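Local coordinates for phenazine biosynthesis protein PhzF family (Enterococcus faecalis, PDB 1S7J), which belongs to the PhzF family and probably acts as an isomerase, at residues A[137-142]-A[211-216]; A[127-132]-A[144-149]. All coordinates share one frame; numbering follows the deposited sequence.

Interaction 1: A[137-142]-A[211-216]; sequences IYEAYL and IPYWGK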
ATOM      1  N   ILE A 137      -0.938  15.668  18.688  1.00 65.49           N
ATOM      2  CA  ILE A 137      -0.752  14.223  18.654  1.00 62.50           C
ATOM      3  C   ILE A 137      -1.138  13.688  20.040  1.00 61.04           C
ATOM      4  O   ILE A 137      -0.451  13.961  21.029  1.00 59.11           O
ATOM      5  CB  ILE A 137       0.726  13.873  18.364  1.00 61.55           C
ATOM      6  CG1 ILE A 137       1.109  14.351  16.961  1.00 61.46           C
ATOM      7  CG2 ILE A 137       0.965  12.376  18.532  1.00 62.34           C
ATOM      8  CD1 ILE A 137       2.574  14.183  16.631  1.00 61.59           C
ATOM      9  N   TYR A 138      -2.256  12.979  20.105  1.00 59.99           N
ATOM     10  CA  TYR A 138      -2.750  12.414  21.362  1.00 60.04           C
ATOM     11  C   TYR A 138      -1.931  11.216  21.874  1.00 60.03           C
ATOM     12  O   TYR A 138      -1.746  11.053  23.085  1.00 59.23           O
ATOM     13  CB  TYR A 138      -4.215  12.008  21.211  1.00 60.41           C
ATOM     14  CG  TYR A 138      -5.151  13.172  21.027  1.00 65.24           C
ATOM     15  CD1 TYR A 138      -4.917  14.142  20.034  1.00 65.35           C
ATOM     16  CD2 TYR A 138      -6.269  13.327  21.844  1.00 64.65           C
ATOM     17  CE1 TYR A 138      -5.776  15.236  19.872  1.00 65.64           C
ATOM     18  CE2 TYR A 138      -7.137  14.418  21.692  1.00 65.14           C
ATOM     19  CZ  TYR A 138      -6.884  15.366  20.705  1.00 64.52           C
ATOM     20  OH  TYR A 138      -7.731  16.440  20.570  1.00 63.73           O
ATOM     21  N   GLU A 139      -1.479  10.369  20.953  1.00 60.01           N
ATOM     22  CA  GLU A 139      -0.700   9.187  21.302  1.00 58.68           C
ATOM     23  C   GLU A 139       0.410   8.983  20.272  1.00 58.40           C
ATOM     24  O   GLU A 139       0.274   9.393  19.116  1.00 58.72           O
ATOM     25  CB  GLU A 139      -1.611   7.953  21.328  1.00 61.61           C
ATOM     26  CG  GLU A 139      -2.906   8.146  22.142  1.00 62.90           C
ATOM     27  CD  GLU A 139      -3.825   6.929  22.117  1.00 66.84           C
ATOM     28  OE1 GLU A 139      -3.345   5.810  21.821  1.00 68.71           O
ATOM     29  OE2 GLU A 139      -5.036   7.094  22.408  1.00 68.60           O
ATOM     30  N   ALA A 140       1.504   8.375  20.692  1.00 55.96           N
ATOM     31  CA  ALA A 140       2.622   8.121  19.786  1.00 57.65           C
ATOM     32  C   ALA A 140       3.143   6.700  19.978  1.00 56.43           C
ATOM     33  O   ALA A 140       3.109   6.163  21.089  1.00 55.84           O
ATOM     34  CB  ALA A 140       3.728   9.138  20.009  1.00 56.10           C
ATOM     35  N   TYR A 141       3.569   6.076  18.876  1.00 53.44           N
ATOM     36  CA  TYR A 141       4.089   4.711  18.889  1.00 51.65           C
ATOM     37  C   TYR A 141       5.139   4.558  17.788  1.00 53.92           C
ATOM     38  O   TYR A 141       5.279   5.433  16.928  1.00 54.45           O
ATOM     39  CB  TYR A 141       2.960   3.712  18.641  1.00 45.54           C
ATOM     40  CG  TYR A 141       1.792   3.796  19.600  1.00 42.83           C
ATOM     41  CD1 TYR A 141       0.698   4.612  19.321  1.00 42.32           C
ATOM     42  CD2 TYR A 141       1.759   3.027  20.756  1.00 42.39           C
ATOM     43  CE1 TYR A 141      -0.411   4.655  20.170  1.00 41.56           C
ATOM     44  CE2 TYR A 141       0.653   3.056  21.616  1.00 42.96           C
ATOM     45  CZ  TYR A 141      -0.430   3.873  21.314  1.00 43.71           C
ATOM     46  OH  TYR A 141      -1.541   3.879  22.149  1.00 38.04           O
ATOM     47  N   LEU A 142       5.893   3.463  17.826  1.00 54.04           N
ATOM     48  CA  LEU A 142       6.907   3.216  16.810  1.00 56.25           C
ATOM     49  C   LEU A 142       6.884   1.766  16.318  1.00 56.72           C
ATOM     50  O   LEU A 142       6.542   0.844  17.058  1.00 55.88           O
ATOM     51  CB  LEU A 142       8.310   3.601  17.334  1.00 56.95           C
ATOM     52  CG  LEU A 142       9.561   3.731  16.412  1.00 60.12           C
ATOM     53  CD1 LEU A 142      10.255   2.391  16.230  1.00 60.42           C
ATOM     54  CD2 LEU A 142       9.225   4.382  15.067  1.00 60.01           C
ATOM     55  N   ILE A 211      -3.945  -1.949  11.876  1.00 32.47           N
ATOM     56  CA  ILE A 211      -4.917  -2.968  12.253  1.00 35.18           C
ATOM     57  C   ILE A 211      -4.749  -3.473  13.710  1.00 38.75           C
ATOM     58  O   ILE A 211      -5.720  -3.495  14.469  1.00 37.45           O
ATOM     59  CB  ILE A 211      -4.949  -4.144  11.216  1.00 36.22           C
ATOM     60  CG1 ILE A 211      -5.319  -3.587   9.835  1.00 35.21           C
ATOM     61  CG2 ILE A 211      -5.988  -5.195  11.618  1.00 27.34           C
ATOM     62  CD1 ILE A 211      -5.428  -4.641   8.759  1.00 30.70           C
ATOM     63  N   PRO A 212      -3.536  -3.906  14.096  1.00 42.23           N
ATOM     64  CA  PRO A 212      -3.349  -4.375  15.469  1.00 47.42           C
ATOM     65  C   PRO A 212      -3.832  -3.319  16.477  1.00 49.98           C
ATOM     66  O   PRO A 212      -4.634  -3.613  17.367  1.00 48.76           O
ATOM     67  CB  PRO A 212      -1.839  -4.555  15.549  1.00 46.62           C
ATOM     68  CG  PRO A 212      -1.516  -5.050  14.192  1.00 43.24           C
ATOM     69  CD  PRO A 212      -2.307  -4.114  13.310  1.00 44.83           C
ATOM     70  N   TYR A 213      -3.350  -2.085  16.295  1.00 50.24           N
ATOM     71  CA  TYR A 213      -3.706  -0.978  17.172  1.00 54.76           C
ATOM     72  C   TYR A 213      -5.209  -0.778  17.343  1.00 55.36           C
ATOM     73  O   TYR A 213      -5.698  -0.641  18.476  1.00 56.70           O
ATOM     74  CB  TYR A 213      -3.071   0.342  16.668  1.00 56.98           C
ATOM     75  CG  TYR A 213      -3.538   1.561  17.450  1.00 59.62           C
ATOM     76  CD1 TYR A 213      -4.725   2.216  17.108  1.00 61.14           C
ATOM     77  CD2 TYR A 213      -2.843   2.003  18.574  1.00 60.28           C
ATOM     78  CE1 TYR A 213      -5.214   3.265  17.869  1.00 62.20           C
ATOM     79  CE2 TYR A 213      -3.330   3.064  19.347  1.00 63.69           C
ATOM     80  CZ  TYR A 213      -4.523   3.685  18.982  1.00 64.20           C
ATOM     81  OH  TYR A 213      -5.041   4.708  19.731  1.00 65.35           O
ATOM     82  N   TRP A 214      -5.922  -0.677  16.237  1.00 55.19           N
ATOM     83  CA  TRP A 214      -7.360  -0.456  16.283  1.00 53.37           C
ATOM     84  C   TRP A 214      -8.193  -1.667  16.666  1.00 54.46           C
ATOM     85  O   TRP A 214      -9.340  -1.522  17.099  1.00 53.60           O
ATOM     86  CB  TRP A 214      -7.839   0.160  14.973  1.00 52.43           C
ATOM     87  CG  TRP A 214      -7.400   1.577  14.831  1.00 51.38           C
ATOM     88  CD1 TRP A 214      -6.328   2.043  14.124  1.00 51.14           C
ATOM     89  CD2 TRP A 214      -7.999   2.722  15.450  1.00 52.11           C
ATOM     90  NE1 TRP A 214      -6.222   3.403  14.268  1.00 51.50           N
ATOM     91  CE2 TRP A 214      -7.234   3.846  15.077  1.00 53.34           C
ATOM     92  CE3 TRP A 214      -9.111   2.902  16.292  1.00 52.19           C
ATOM     93  CZ2 TRP A 214      -7.544   5.147  15.510  1.00 50.37           C
ATOM     94  CZ3 TRP A 214      -9.419   4.197  16.723  1.00 53.16           C
ATOM     95  CH2 TRP A 214      -8.636   5.297  16.334  1.00 51.58           C
ATOM     96  N   GLY A 215      -7.649  -2.857  16.452  1.00 55.45           N
ATOM     97  CA  GLY A 215      -8.361  -4.061  16.820  1.00 58.80           C
ATOM     98  C   GLY A 215      -8.334  -4.159  18.331  1.00 59.58           C
ATOM     99  O   GLY A 215      -9.351  -4.408  18.967  1.00 57.68           O
ATOM    100  N   LYS A 216      -7.143  -3.948  18.907  1.00 60.40           N
ATOM    101  CA  LYS A 216      -6.961  -3.995  20.349  1.00 63.74           C
ATOM    102  C   LYS A 216      -7.755  -2.882  21.025  1.00 64.11           C
ATOM    103  O   LYS A 216      -8.512  -3.131  21.958  1.00 64.46           O
ATOM    104  CB  LYS A 216      -5.471  -3.862  20.706  1.00 66.07           C
ATOM    105  CG  LYS A 216      -5.197  -3.872  22.210  1.00 68.74           C
ATOM    106  CD  LYS A 216      -3.704  -3.939  22.529  1.00 70.93           C
ATOM    107  CE  LYS A 216      -3.470  -4.002  24.043  1.00 73.17           C
ATOM    108  NZ  LYS A 216      -2.039  -4.242  24.396  1.00 72.41           N
TER
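The carboxylate oxygen OE1 of E139 is gripped by two phenolic hydroxyls. Y213 OH, from the helix, donates to E139 OE1 at 2.9 Å, and Y141 OH, from the same strand as the glutamate, donates to E139 OE1 at 2.7 Å. The two hydroxyls arrive from opposite faces of the carboxylate plane: Y141 OH lies nearly on the C-O axis, whereas Y213 OH comes in 49° out of that plane. Glutamate suits the place because its chain, extended beyond CG, carries the acid outward from the backbone to the tyrosine oxygens. The two rings form an offset edge-to-face pair, the edge of Y213 turned toward the face of Y141 with planes 66° apart, and Y213 CE2 lies 3.4 Å from Y141 CE1. In Y213 the CG is trans to the main-chain nitrogen (chi1 173°), which sends the phenol from the helix across to the strand. R217 hydrogen-bonds to Y213 OH through NE and makes a long, weak ion pair with E139 OE2 through NH1, which would probably favour the charged carboxylate. Tyrosine thus supplies both an apolar ring and a polar end. Helix 207-218 also packs on strands 175-180 and 243-259, consistent with the central helix of a barrel domain in the diaminopimelate epimerase-like fold.

Interaction 2: A[127-132]-A[144-149]; sequences PEYEAA and RDLFFV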
ATOM      1  N   PRO A 127       7.441  17.491  20.843  1.00 69.82           N
ATOM      2  CA  PRO A 127       6.747  18.657  20.292  1.00 70.03           C
ATOM      3  C   PRO A 127       7.141  18.943  18.843  1.00 70.38           C
ATOM      4  O   PRO A 127       6.403  19.606  18.113  1.00 71.08           O
ATOM      5  CB  PRO A 127       7.159  19.782  21.239  1.00 70.09           C
ATOM      6  CG  PRO A 127       8.512  19.345  21.721  1.00 70.89           C
ATOM      7  CD  PRO A 127       8.307  17.878  21.971  1.00 70.12           C
ATOM      8  N   GLU A 128       8.315  18.463  18.437  1.00 71.32           N
ATOM      9  CA  GLU A 128       8.779  18.655  17.067  1.00 72.28           C
ATOM     10  C   GLU A 128       7.930  17.803  16.121  1.00 70.50           C
ATOM     11  O   GLU A 128       7.954  17.994  14.901  1.00 71.32           O
ATOM     12  CB  GLU A 128      10.256  18.273  16.933  1.00 75.22           C
ATOM     13  CG  GLU A 128      10.559  16.805  17.206  1.00 79.82           C
ATOM     14  CD  GLU A 128      12.035  16.493  17.110  1.00 82.51           C
ATOM     15  OE1 GLU A 128      12.769  16.811  18.071  1.00 84.20           O
ATOM     16  OE2 GLU A 128      12.468  15.933  16.075  1.00 82.62           O
ATOM     17  N   TYR A 129       7.238  16.809  16.699  1.00 67.72           N
ATOM     18  CA  TYR A 129       6.362  15.921  15.950  1.00 66.42           C
ATOM     19  C   TYR A 129       5.095  16.687  15.588  1.00 68.12           C
ATOM     20  O   TYR A 129       4.684  16.723  14.420  1.00 68.33           O
ATOM     21  CB  TYR A 129       5.998  14.692  16.794  1.00 62.57           C
ATOM     22  CG  TYR A 129       7.116  13.678  16.985  1.00 63.24           C
ATOM     23  CD1 TYR A 129       8.308  13.768  16.263  1.00 63.33           C
ATOM     24  CD2 TYR A 129       6.958  12.609  17.876  1.00 64.13           C
ATOM     25  CE1 TYR A 129       9.327  12.809  16.420  1.00 67.62           C
ATOM     26  CE2 TYR A 129       7.968  11.644  18.043  1.00 66.43           C
ATOM     27  CZ  TYR A 129       9.148  11.746  17.315  1.00 67.11           C
ATOM     28  OH  TYR A 129      10.141  10.793  17.466  1.00 67.31           O
ATOM     29  N   GLU A 130       4.473  17.284  16.605  1.00 68.56           N
ATOM     30  CA  GLU A 130       3.255  18.074  16.437  1.00 69.61           C
ATOM     31  C   GLU A 130       3.513  19.311  15.560  1.00 70.69           C
ATOM     32  O   GLU A 130       2.583  19.882  14.984  1.00 70.30           O
ATOM     33  CB  GLU A 130       2.738  18.517  17.796  1.00 67.12           C
ATOM     34  CG  GLU A 130       2.485  17.378  18.762  1.00 66.66           C
ATOM     35  CD  GLU A 130       1.829  17.849  20.049  1.00 66.51           C
ATOM     36  OE1 GLU A 130       0.632  17.557  20.257  1.00 58.56           O
ATOM     37  OE2 GLU A 130       2.508  18.523  20.848  1.00 71.21           O
ATOM     38  N   ALA A 131       4.768  19.742  15.517  1.00 70.86           N
ATOM     39  CA  ALA A 131       5.166  20.892  14.722  1.00 72.68           C
ATOM     40  C   ALA A 131       5.073  20.577  13.230  1.00 73.87           C
ATOM     41  O   ALA A 131       4.454  21.319  12.469  1.00 75.05           O
ATOM     42  CB  ALA A 131       6.589  21.316  15.084  1.00 72.19           C
ATOM     43  N   ALA A 132       5.720  19.476  12.824  1.00 73.78           N
ATOM     44  CA  ALA A 132       5.724  19.051  11.428  1.00 72.39           C
ATOM     45  C   ALA A 132       4.313  18.709  10.920  1.00 71.04           C
ATOM     46  O   ALA A 132       3.987  18.964   9.763  1.00 71.78           O
ATOM     47  CB  ALA A 132       6.658  17.862  11.247  1.00 72.13           C
ATOM     48  N   ARG A 144       7.815   0.249  12.049  1.00 57.76           N
ATOM     49  CA  ARG A 144       8.690   0.535  10.932  1.00 57.72           C
ATOM     50  C   ARG A 144       8.628   2.061  10.764  1.00 58.30           C
ATOM     51  O   ARG A 144       9.634   2.715  10.460  1.00 58.62           O
ATOM     52  CB  ARG A 144       8.214  -0.163   9.649  1.00 58.32           C
ATOM     53  CG  ARG A 144       9.165   0.009   8.464  1.00 58.59           C
ATOM     54  CD  ARG A 144       8.503   0.738   7.299  1.00 57.75           C
ATOM     55  NE  ARG A 144       7.826  -0.178   6.385  1.00 62.26           N
ATOM     56  CZ  ARG A 144       6.577  -0.033   5.922  1.00 59.09           C
ATOM     57  NH1 ARG A 144       6.101  -0.933   5.081  1.00 61.60           N
ATOM     58  NH2 ARG A 144       5.812   0.972   6.310  1.00 55.48           N
ATOM     59  N   ASP A 145       7.435   2.618  11.023  1.00 58.25           N
ATOM     60  CA  ASP A 145       7.177   4.054  10.916  1.00 53.95           C
ATOM     61  C   ASP A 145       6.659   4.628  12.209  1.00 53.20           C
ATOM     62  O   ASP A 145       6.119   3.913  13.057  1.00 47.60           O
ATOM     63  CB  ASP A 145       6.083   4.326   9.874  1.00 52.52           C
ATOM     64  CG  ASP A 145       6.147   3.420   8.699  1.00 51.83           C
ATOM     65  OD1 ASP A 145       5.179   2.655   8.496  1.00 50.33           O
ATOM     66  OD2 ASP A 145       7.156   3.467   7.966  1.00 49.37           O
ATOM     67  N   LEU A 146       6.773   5.946  12.347  1.00 54.05           N
ATOM     68  CA  LEU A 146       6.248   6.625  13.511  1.00 54.69           C
ATOM     69  C   LEU A 146       4.731   6.461  13.392  1.00 53.06           C
ATOM     70  O   LEU A 146       4.206   6.386  12.282  1.00 56.28           O
ATOM     71  CB  LEU A 146       6.671   8.084  13.520  1.00 56.52           C
ATOM     72  CG  LEU A 146       8.088   8.246  14.082  1.00 58.53           C
ATOM     73  CD1 LEU A 146       8.696   9.586  13.672  1.00 59.74           C
ATOM     74  CD2 LEU A 146       8.045   8.080  15.606  1.00 57.92           C
ATOM     75  N   PHE A 147       4.043   6.437  14.504  1.00 51.39           N
ATOM     76  CA  PHE A 147       2.613   6.193  14.498  1.00 51.07           C
ATOM     77  C   PHE A 147       1.910   7.157  15.449  1.00 53.03           C
ATOM     78  O   PHE A 147       1.921   6.957  16.659  1.00 53.45           O
ATOM     79  CB  PHE A 147       2.426   4.736  14.951  1.00 49.53           C
ATOM     80  CG  PHE A 147       1.036   4.226  14.880  1.00 44.05           C
ATOM     81  CD1 PHE A 147       0.659   3.360  13.858  1.00 39.54           C
ATOM     82  CD2 PHE A 147       0.104   4.537  15.871  1.00 43.64           C
ATOM     83  CE1 PHE A 147      -0.618   2.802  13.825  1.00 37.34           C
ATOM     84  CE2 PHE A 147      -1.176   3.985  15.848  1.00 40.35           C
ATOM     85  CZ  PHE A 147      -1.537   3.116  14.819  1.00 40.45           C
ATOM     86  N   PHE A 148       1.285   8.191  14.897  1.00 51.64           N
ATOM     87  CA  PHE A 148       0.598   9.191  15.716  1.00 50.87           C
ATOM     88  C   PHE A 148      -0.904   9.092  15.627  1.00 50.16           C
ATOM     89  O   PHE A 148      -1.455   8.866  14.559  1.00 53.45           O
ATOM     90  CB  PHE A 148       1.035  10.592  15.297  1.00 48.74           C
ATOM     91  CG  PHE A 148       2.514  10.761  15.178  1.00 47.98           C
ATOM     92  CD1 PHE A 148       3.084  11.187  13.982  1.00 46.55           C
ATOM     93  CD2 PHE A 148       3.357  10.481  16.264  1.00 48.80           C
ATOM     94  CE1 PHE A 148       4.457  11.338  13.859  1.00 49.63           C
ATOM     95  CE2 PHE A 148       4.730  10.629  16.152  1.00 51.78           C
ATOM     96  CZ  PHE A 148       5.287  11.058  14.944  1.00 51.44           C
ATOM     97  N   VAL A 149      -1.570   9.267  16.755  1.00 50.48           N
ATOM     98  CA  VAL A 149      -3.025   9.223  16.800  1.00 50.86           C
ATOM     99  C   VAL A 149      -3.503  10.668  16.938  1.00 51.47           C
ATOM    100  O   VAL A 149      -2.985  11.418  17.764  1.00 52.68           O
ATOM    101  CB  VAL A 149      -3.530   8.369  17.984  1.00 50.20           C
ATOM    102  CG1 VAL A 149      -5.050   8.305  17.987  1.00 53.06           C
ATOM    103  CG2 VAL A 149      -2.935   6.961  17.900  1.00 50.87           C
TER
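Y129 and F148 meet ring against ring, obliquely, with planes at 45° and centroids 5.0 Å apart. The closest approach is Y129 CD2 to F148 CE2 at 3.4 Å. F148 CZ sits over one face of the tyrosine ring, 3.7 Å above its plane and displaced toward the rim, so the phenylalanine presents its outer corner rather than lying flat on its partner. With chi2 at -10° the tyrosine ring lies almost in the plane of its own CA, CB and CG, an uncommon setting, and turns a face to F148 CZ. In F148, CG stands opposite the carbonyl carbon (chi1 -48°), which directs the ring toward the helix. Helix 127-133 covers this face of strand 146-149, while F147 and V149 meet helix 207-218 on the other, consistent with the outer wall of a barrel wrapped round a central helix, as in the diaminopimelate epimerase-like fold. L146 has its CD2 branch at the phenolic end of Y129, 3.9 Å from Y129 OH, crossing the tyrosine at about a right angle. Leucine and phenylalanine suit a buried apolar surface, while the length of tyrosine lets one side chain touch both. I137 and L171 also pack on Y129, and A140 and V175 on F148.

The centres of interactions 1 and 2 lie about 12 Å apart, and each uses one of two neighbouring antiparallel strands, 139-142 in interaction 1 and 146-149 in interaction 2. Their segments alternate along the chain: helix 127-133, strand 139-142, strand 146-149 and, much later, helix 207-218. Probable backbone hydrogen bonds from Y141 N to F147 O and from Y138 N to V149 O join the two segments, and packing of I137 on Y129 and of Y213 on V149 ties the contacts together. Interaction 1 joins the hairpin to the later helix through polar and aromatic groups, whereas interaction 2 closes the other side with an apolar helix cover. Hairpin 139-149 is thus held between helices 127-133 and 207-218, away from the predicted active-site residue E46.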